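Local coordinates for beta-galactosidase (Trichoderma reesei, PDB 3OG2), which probably hydrolyses terminal non-reducing beta-D-galactose residues from beta-D-galactosides, as a family 35 glycoside hydrolase, at residues V387-S391 against Q392-I396. Sequence-based numbering, arbitrary orientation.
Sequences VYSDS and QNIVI
A water ties I394 to S391, donating to I394 O at 2.8 Å and more weakly to S391 O at 3.4 Å, so two carbonyls on either side of the Q392-N393 bend share one donor. I394 carries CG1 between its own backbone N and carbonyl carbon (chi1 57°), and the extended chi2 of 175° then sends CD1 to S389, where it lies 3.9 Å from S389 CB. I394 CG1 passes S391 CB at 4.0 Å. With an alanine in place of I394, the S389 methylene and S391 CB would probably lose this apolar cover, leaving a gap under the turn. I396 points to the same side of the strand and takes the next place along the loop: its CD1 touches both Y388 CB, at 3.7 Å, and S389 CB, at 3.8 Å. The I396 CG2 branch comes to 3.9 Å from Y388 CB and lies oblique to the phenol ring. In the fold, 387-391 belongs to the connection between 379-380 and 394-400, adjacent antiparallel strands of the eight-stranded sheet in beta-galactosidase domain 2. The loop runs beside strand 421-427, with a backbone hydrogen bond between Y388 and K426, and S389 OG, in one of its two modelled conformers, hydrogen-bonded to T424 O. Y423 and V425 of that strand touch I394 and I396 respectively, while V410 touches both isoleucines. The Y388 ring meets F408 with the planes at about 50°. S389 N and N393 N are buried here without a partner in the model.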
loop_
_atom_site.group_PDB
_atom_site.type_symbol
_atom_site.label_atom_id
_atom_site.label_comp_id
_atom_site.label_asym_id
_atom_site.label_seq_id
_atom_site.Cartn_x
_atom_site.Cartn_y
_atom_site.Cartn_z
ATOM N N VAL A 387 32.682 -20.880 7.942
ATOM C CA VAL A 387 33.868 -20.126 7.546
ATOM C C VAL A 387 34.143 -18.943 8.471
ATOM O O VAL A 387 35.261 -18.711 8.928
ATOM C CB VAL A 387 33.724 -19.590 6.101
ATOM C CG1 VAL A 387 34.811 -18.608 5.712
ATOM C CG2 VAL A 387 33.728 -20.740 5.125
ATOM N N TYR A 388 33.121 -18.180 8.761
ATOM C CA TYR A 388 33.206 -17.011 9.652
ATOM C C TYR A 388 32.703 -17.384 11.032
ATOM O O TYR A 388 32.649 -16.505 11.890
ATOM C CB TYR A 388 32.423 -15.816 9.081
ATOM C CG TYR A 388 33.050 -15.299 7.808
ATOM C CD1 TYR A 388 34.167 -14.432 7.885
ATOM C CD2 TYR A 388 32.617 -15.677 6.545
ATOM C CE1 TYR A 388 34.773 -13.961 6.741
ATOM C CE2 TYR A 388 33.202 -15.209 5.384
ATOM C CZ TYR A 388 34.285 -14.355 5.505
ATOM O OH TYR A 388 34.845 -13.892 4.346
ATOM N N SER A 389 32.355 -18.640 11.241
ATOM C CA SER A 389 32.065 -19.173 12.575
ATOM C C SER A 389 32.420 -20.649 12.564
ATOM O O SER A 389 32.358 -21.278 11.499
ATOM C CB SER A 389 30.590 -18.938 12.887
ATOM O OG SER A 389 30.188 -19.577 14.064
ATOM N N ASP A 390 32.770 -21.179 13.701
ATOM C CA ASP A 390 33.030 -22.632 13.777
ATOM C C ASP A 390 31.713 -23.362 13.646
ATOM O O ASP A 390 31.598 -24.478 13.148
ATOM C CB ASP A 390 33.722 -22.907 15.106
ATOM C CG ASP A 390 34.131 -24.338 15.298
ATOM O OD1 ASP A 390 34.709 -24.969 14.373
ATOM O OD2 ASP A 390 33.852 -24.880 16.372
ATOM N N SER A 391 30.633 -22.740 14.126
ATOM C CA SER A 391 29.275 -23.216 14.027
ATOM C C SER A 391 28.824 -23.492 12.608
ATOM O O SER A 391 28.938 -22.568 11.814
ATOM C CB SER A 391 28.297 -22.108 14.489
ATOM O OG SER A 391 28.278 -21.990 15.888
ATOM N N GLN A 392 28.283 -24.657 12.286
ATOM C CA GLN A 392 27.626 -24.961 11.039
ATOM C C GLN A 392 26.130 -24.674 11.076
ATOM O O GLN A 392 25.474 -24.857 10.049
ATOM C CB GLN A 392 27.856 -26.463 10.771
ATOM C CG GLN A 392 29.327 -26.814 10.903
ATOM C CD GLN A 392 30.143 -25.733 10.200
ATOM O OE1 GLN A 392 30.574 -24.770 10.836
ATOM N NE2 GLN A 392 30.309 -25.944 8.895
ATOM N N ASN A 393 25.597 -24.275 12.223
ATOM C CA ASN A 393 24.153 -24.066 12.326
ATOM C C ASN A 393 23.762 -22.662 11.905
ATOM O O ASN A 393 22.573 -22.311 11.946
ATOM C CB ASN A 393 23.735 -24.316 13.786
ATOM C CG ASN A 393 24.003 -25.778 14.143
ATOM O OD1 ASN A 393 23.332 -26.650 13.589
ATOM N ND2 ASN A 393 24.990 -25.923 15.025
ATOM N N ILE A 394 24.703 -21.843 11.486
ATOM C CA ILE A 394 24.373 -20.509 10.993
ATOM C C ILE A 394 25.103 -20.335 9.665
ATOM O O ILE A 394 26.150 -20.927 9.424
ATOM C CB ILE A 394 24.747 -19.412 11.986
ATOM C CG1 ILE A 394 26.216 -19.480 12.319
ATOM C CG2 ILE A 394 23.884 -19.470 13.259
ATOM C CD1 ILE A 394 26.756 -18.391 13.209
ATOM N N VAL A 395 24.457 -19.505 8.843
ATOM C CA VAL A 395 24.991 -19.098 7.561
ATOM C C VAL A 395 25.426 -17.645 7.697
ATOM O O VAL A 395 24.704 -16.819 8.298
ATOM C CB VAL A 395 23.973 -19.315 6.431
ATOM C CG1 VAL A 395 24.378 -18.531 5.181
ATOM C CG2 VAL A 395 23.865 -20.783 6.091
ATOM N N ILE A 396 26.585 -17.298 7.170
ATOM C CA ILE A 396 27.074 -15.922 7.221
ATOM C C ILE A 396 27.417 -15.467 5.822
ATOM O O ILE A 396 28.186 -16.159 5.107
ATOM C CB ILE A 396 28.301 -15.810 8.169
ATOM C CG1 ILE A 396 27.897 -16.283 9.570
ATOM C CG2 ILE A 396 28.867 -14.403 8.130
ATOM C CD1 ILE A 396 29.066 -16.323 10.569
HETATM O O HOH W 1 28.765 -20.080 9.518
#